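Local coordinates for protein pyruvate kinase 1 (Trypanosoma brucei brucei, PDB 4KCT) that catalyses the transfer of phosphate from phosphoenolpyruvate to ADP, the last step of glycolysis, and also decarboxylates oxaloacetate, at residues N287-E301 with E313-A325. Residues are numbered along the deposited sequence; the frame is centred on the assembly and turned at random. Where two conformers were deposited one is given.
With PYR (pyruvic acid), chain E.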
loop_
_atom_site.group_PDB
_atom_site.type_symbol
_atom_site.label_atom_id
_atom_site.label_comp_id
_atom_site.label_asym_id
_atom_site.label_seq_id
_atom_site.Cartn_x
_atom_site.Cartn_y
_atom_site.Cartn_z
ATOM N N ASN A 287 -6.978 -18.606 9.004
ATOM C CA ASN A 287 -6.255 -18.370 7.757
ATOM C C ASN A 287 -4.785 -18.011 8.030
ATOM O O ASN A 287 -3.876 -18.462 7.310
ATOM C CB ASN A 287 -6.891 -17.238 6.941
ATOM C CG ASN A 287 -8.291 -17.576 6.402
ATOM O OD1 ASN A 287 -8.988 -16.679 5.938
ATOM N ND2 ASN A 287 -8.714 -18.839 6.496
ATOM N N VAL A 288 -4.558 -17.101 8.978
ATOM C CA VAL A 288 -3.204 -16.603 9.219
ATOM C C VAL A 288 -2.246 -17.719 9.691
ATOM O O VAL A 288 -1.060 -17.720 9.326
ATOM C CB VAL A 288 -3.184 -15.390 10.217
ATOM C CG1 VAL A 288 -1.776 -15.181 10.775
ATOM C CG2 VAL A 288 -3.650 -14.116 9.505
ATOM N N VAL A 289 -2.742 -18.667 10.496
ATOM C CA VAL A 289 -1.908 -19.779 10.901
ATOM C C VAL A 289 -1.997 -20.968 9.959
ATOM O O VAL A 289 -1.253 -21.898 10.099
ATOM C CB VAL A 289 -2.160 -20.245 12.384
ATOM C CG1 VAL A 289 -2.031 -19.075 13.357
ATOM C CG2 VAL A 289 -3.500 -20.880 12.525
ATOM N N GLY A 290 -2.948 -20.968 9.036
ATOM C CA GLY A 290 -3.072 -22.093 8.101
ATOM C C GLY A 290 -3.707 -23.376 8.654
ATOM O O GLY A 290 -3.267 -24.498 8.314
ATOM N N LYS A 291 -4.733 -23.229 9.490
ATOM C CA LYS A 291 -5.527 -24.376 9.944
ATOM C C LYS A 291 -6.963 -24.267 9.434
ATOM O O LYS A 291 -7.527 -23.160 9.331
ATOM C CB LYS A 291 -5.512 -24.487 11.472
ATOM C CG LYS A 291 -4.113 -24.789 12.033
ATOM C CD LYS A 291 -4.117 -24.988 13.539
ATOM C CE LYS A 291 -2.853 -25.757 13.974
ATOM N NZ LYS A 291 -2.643 -25.659 15.427
ATOM N N PRO A 292 -7.569 -25.413 9.104
ATOM C CA PRO A 292 -8.870 -25.380 8.430
ATOM C C PRO A 292 -9.980 -24.840 9.347
ATOM O O PRO A 292 -9.929 -25.007 10.574
ATOM C CB PRO A 292 -9.137 -26.867 8.087
ATOM C CG PRO A 292 -8.122 -27.656 8.860
ATOM C CD PRO A 292 -6.929 -26.736 9.000
ATOM N N VAL A 293 -10.912 -24.119 8.766
ATOM C CA VAL A 293 -12.001 -23.527 9.541
ATOM C C VAL A 293 -13.324 -23.715 8.800
ATOM O O VAL A 293 -13.363 -23.661 7.569
ATOM C CB VAL A 293 -11.735 -22.029 9.913
ATOM C CG1 VAL A 293 -11.621 -21.131 8.663
ATOM C CG2 VAL A 293 -12.837 -21.490 10.860
ATOM N N ILE A 294 -14.331 -24.165 9.556
ATOM C CA ILE A 294 -15.635 -24.513 9.040
ATOM C C ILE A 294 -16.632 -23.477 9.587
ATOM O O ILE A 294 -16.657 -23.208 10.802
ATOM C CB ILE A 294 -16.048 -25.894 9.610
ATOM C CG1 ILE A 294 -14.999 -26.972 9.266
ATOM C CG2 ILE A 294 -17.454 -26.269 9.175
ATOM C CD1 ILE A 294 -15.242 -28.304 9.969
ATOM N N CYS A 295 -17.442 -22.900 8.710
ATOM C CA CYS A 295 -18.589 -22.080 9.154
ATOM C C CYS A 295 -19.865 -22.947 9.201
ATOM O O CYS A 295 -20.145 -23.677 8.259
ATOM C CB CYS A 295 -18.787 -20.888 8.195
ATOM S SG CYS A 295 -20.067 -19.711 8.768
ATOM N N ALA A 296 -20.571 -22.918 10.342
ATOM C CA ALA A 296 -21.689 -23.832 10.596
ATOM C C ALA A 296 -23.008 -23.098 10.965
ATOM O O ALA A 296 -22.993 -22.068 11.660
ATOM C CB ALA A 296 -21.336 -24.839 11.694
ATOM N N THR A 297 -24.128 -23.758 10.636
ATOM C CA THR A 297 -25.411 -23.588 11.330
ATOM C C THR A 297 -26.323 -22.553 10.678
ATOM O O THR A 297 -25.952 -21.380 10.501
ATOM C CB THR A 297 -25.250 -23.328 12.841
ATOM O OG1 THR A 297 -24.603 -24.459 13.444
ATOM C CG2 THR A 297 -26.648 -23.125 13.483
ATOM N N GLN A 298 -27.453 -23.044 10.188
ATOM C CA GLN A 298 -28.481 -22.224 9.541
ATOM C C GLN A 298 -28.051 -21.499 8.281
ATOM O O GLN A 298 -28.766 -20.593 7.814
ATOM C CB GLN A 298 -29.128 -21.255 10.535
ATOM C CG GLN A 298 -29.912 -21.963 11.653
ATOM C CD GLN A 298 -30.636 -20.967 12.561
ATOM O OE1 GLN A 298 -30.148 -19.870 12.789
ATOM N NE2 GLN A 298 -31.892 -21.275 12.896
ATOM N N MET A 299 -27.061 -22.048 7.586
ATOM C CA MET A 299 -26.589 -21.389 6.388
ATOM C C MET A 299 -27.642 -21.374 5.289
ATOM O O MET A 299 -27.773 -20.395 4.590
ATOM C CB MET A 299 -25.277 -22.007 5.892
ATOM C CG MET A 299 -24.209 -22.017 6.990
ATOM S SD MET A 299 -22.552 -21.932 6.293
ATOM C CE MET A 299 -22.431 -20.216 5.804
ATOM N N LEU A 300 -28.368 -22.492 5.123
ATOM C CA LEU A 300 -29.404 -22.588 4.099
ATOM C C LEU A 300 -30.682 -23.167 4.726
ATOM O O LEU A 300 -31.407 -23.928 4.089
ATOM C CB LEU A 300 -28.930 -23.486 2.929
ATOM C CG LEU A 300 -27.830 -22.880 2.020
ATOM C CD1 LEU A 300 -27.323 -23.943 1.038
ATOM C CD2 LEU A 300 -28.370 -21.667 1.248
ATOM N N GLU A 301 -30.994 -22.689 5.921
ATOM C CA GLU A 301 -31.987 -23.297 6.796
ATOM C C GLU A 301 -33.358 -23.503 6.106
ATOM O O GLU A 301 -33.998 -24.539 6.260
ATOM C CB GLU A 301 -32.150 -22.425 8.047
ATOM C CG GLU A 301 -33.040 -23.021 9.122
ATOM C CD GLU A 301 -32.499 -24.321 9.672
ATOM O OE1 GLU A 301 -33.281 -25.061 10.305
ATOM O OE2 GLU A 301 -31.291 -24.588 9.516
ATOM N N GLU A 313 -29.836 -16.270 2.894
ATOM C CA GLU A 313 -29.105 -17.519 2.947
ATOM C C GLU A 313 -28.029 -17.603 1.871
ATOM O O GLU A 313 -26.881 -18.032 2.127
ATOM C CB GLU A 313 -30.085 -18.712 2.890
ATOM C CG GLU A 313 -30.735 -18.934 4.250
ATOM C CD GLU A 313 -32.055 -19.701 4.198
ATOM O OE1 GLU A 313 -32.509 -20.090 3.075
ATOM O OE2 GLU A 313 -32.676 -19.841 5.286
ATOM N N VAL A 314 -28.371 -17.204 0.664
ATOM C CA VAL A 314 -27.377 -17.183 -0.375
ATOM C C VAL A 314 -26.215 -16.300 0.017
ATOM O O VAL A 314 -25.039 -16.678 -0.136
ATOM C CB VAL A 314 -27.963 -16.721 -1.715
ATOM C CG1 VAL A 314 -26.831 -16.455 -2.703
ATOM C CG2 VAL A 314 -28.907 -17.780 -2.247
ATOM N N SER A 315 -26.519 -15.124 0.552
ATOM C CA SER A 315 -25.454 -14.207 0.883
ATOM C C SER A 315 -24.585 -14.702 2.069
ATOM O O SER A 315 -23.370 -14.534 2.069
ATOM C CB SER A 315 -25.998 -12.810 1.102
ATOM O OG SER A 315 -25.847 -12.393 2.420
ATOM N N ASP A 316 -25.211 -15.377 3.022
ATOM C CA ASP A 316 -24.481 -15.980 4.142
ATOM C C ASP A 316 -23.420 -16.973 3.633
ATOM O O ASP A 316 -22.259 -16.966 4.098
ATOM C CB ASP A 316 -25.482 -16.712 5.054
ATOM C CG ASP A 316 -24.853 -17.194 6.368
ATOM O OD1 ASP A 316 -24.049 -16.457 6.987
ATOM O OD2 ASP A 316 -25.143 -18.333 6.765
ATOM N N VAL A 317 -23.822 -17.883 2.759
ATOM C CA VAL A 317 -22.842 -18.833 2.204
ATOM C C VAL A 317 -21.713 -18.105 1.446
ATOM O O VAL A 317 -20.512 -18.379 1.667
ATOM C CB VAL A 317 -23.521 -19.909 1.326
ATOM C CG1 VAL A 317 -22.481 -20.814 0.669
ATOM C CG2 VAL A 317 -24.501 -20.748 2.173
ATOM N N ALA A 318 -22.078 -17.165 0.579
ATOM C CA ALA A 318 -21.078 -16.467 -0.243
ATOM C C ALA A 318 -20.129 -15.711 0.679
ATOM O O ALA A 318 -18.924 -15.722 0.492
ATOM C CB ALA A 318 -21.759 -15.498 -1.224
ATOM N N ASN A 319 -20.675 -15.069 1.695
ATOM C CA ASN A 319 -19.824 -14.299 2.605
ATOM C C ASN A 319 -18.917 -15.111 3.514
ATOM O O ASN A 319 -17.791 -14.677 3.818
ATOM C CB ASN A 319 -20.656 -13.281 3.403
ATOM C CG ASN A 319 -20.967 -12.044 2.584
ATOM O OD1 ASN A 319 -20.053 -11.438 2.015
ATOM N ND2 ASN A 319 -22.254 -11.791 2.343
ATOM N N ALA A 320 -19.356 -16.316 3.896
ATOM C CA ALA A 320 -18.474 -17.248 4.628
ATOM C C ALA A 320 -17.270 -17.631 3.754
ATOM O O ALA A 320 -16.120 -17.607 4.212
ATOM C CB ALA A 320 -19.241 -18.514 5.085
ATOM N N VAL A 321 -17.518 -17.844 2.473
ATOM C CA VAL A 321 -16.419 -18.141 1.547
ATOM C C VAL A 321 -15.489 -16.918 1.347
ATOM O O VAL A 321 -14.255 -17.018 1.500
ATOM C CB VAL A 321 -16.968 -18.578 0.188
ATOM C CG1 VAL A 321 -15.852 -18.585 -0.850
ATOM C CG2 VAL A 321 -17.628 -19.955 0.325
ATOM N N LEU A 322 -16.089 -15.747 1.141
ATOM C CA LEU A 322 -15.301 -14.498 1.011
ATOM C C LEU A 322 -14.552 -14.163 2.298
ATOM O O LEU A 322 -13.450 -13.602 2.250
ATOM C CB LEU A 322 -16.213 -13.317 0.641
ATOM C CG LEU A 322 -16.872 -13.403 -0.759
ATOM C CD1 LEU A 322 -17.901 -12.285 -0.979
ATOM C CD2 LEU A 322 -15.819 -13.375 -1.855
ATOM N N ASN A 323 -15.157 -14.464 3.447
ATOM C CA ASN A 323 -14.456 -14.281 4.739
ATOM C C ASN A 323 -13.142 -15.094 4.784
ATOM O O ASN A 323 -12.297 -14.825 5.633
ATOM C CB ASN A 323 -15.312 -14.757 5.923
ATOM C CG ASN A 323 -16.443 -13.795 6.290
ATOM O OD1 ASN A 323 -17.337 -14.179 7.046
ATOM N ND2 ASN A 323 -16.386 -12.539 5.807
ATOM N N GLY A 324 -13.143 -16.261 4.128
ATOM C CA GLY A 324 -11.942 -17.112 4.108
ATOM C C GLY A 324 -12.139 -18.524 4.642
ATOM O O GLY A 324 -11.170 -19.245 4.870
ATOM N N ALA A 325 -13.387 -18.910 4.873
ATOM C CA ALA A 325 -13.666 -20.233 5.447
ATOM C C ALA A 325 -13.245 -21.318 4.442
ATOM O O ALA A 325 -13.498 -21.177 3.249
ATOM C CB ALA A 325 -15.159 -20.364 5.758
HETATM C C PYR E . -23.828 -25.085 16.774
HETATM O O PYR E . -23.974 -24.299 15.797
HETATM O OXT PYR E . -24.037 -24.676 17.952
HETATM C CA PYR E . -23.279 -26.458 16.551
HETATM O O3 PYR E . -23.162 -27.250 17.504
HETATM C CB PYR E . -22.760 -26.837 15.188
HETATM O O HOH W 1 -9.701 -14.097 6.190
HETATM O O HOH W 2 -31.274 -19.153 7.621
#
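Met299 is the main bump of residues 287-301 against helix 311-323. Its chain bends at chi3 (75°), which brings the methyl CE down onto the helix, 3.7 Å from Ala320 CB. The small Ala320 leaves room for this methyl and for Cys295, whose CB lies 3.9 Å from Ala320 CB. Met299 crosses the Asp316 side chain at about a right angle, with CE 3.4 Å from Asp316 OD2. Val317 offers one branch, CG2, to two neighbours. Met299 CB lies 4.0 Å from Val317 CG2, and Leu300 CG touches the same branch. Leu300 lies across the helix, with CD2 against Glu313 CB. Glu313 CB and CG in turn lie against Met299 O, with CG 3.3 Å from it.

At the other end Gly324 closes the helix in a Schellman motif. Asn287 OD1 lies 3.5 Å from Gly324 CA, close over this glycine. Asn287 ND2 donates to Gly324 O at 3.0 Å, from above the carbonyl plane. A water donates to both Asn287 OD1 and Asn323 O, so both ends of the amide are held. A second water links Gln298 O to Glu313 OE2, while Glu313 OE1 hydrogen-bonds Ser302 OG.

Most of the contact joins TIM-barrel strand 293-296 and the loop after it to helix 311-323. Asn287 adds the end of helix 275-289. Thr297, just past the strand, belongs to the pyruvate pocket. Asp316 OD2 forms a salt bridge with Arg263, which also bonds the carbonyls of Ala296 and Thr297. Asp316 OD1 bonds Ser315 of the second subunit.

The chemistry is thus an apolar core of Met299, Leu300, Val317, Ala320 and Cys295, with the Asp316 carboxylate at its edge. Asp316 joins the subunit interface to Arg263 of the pyruvate pocket, and its buried charge is probably balanced by that arginine.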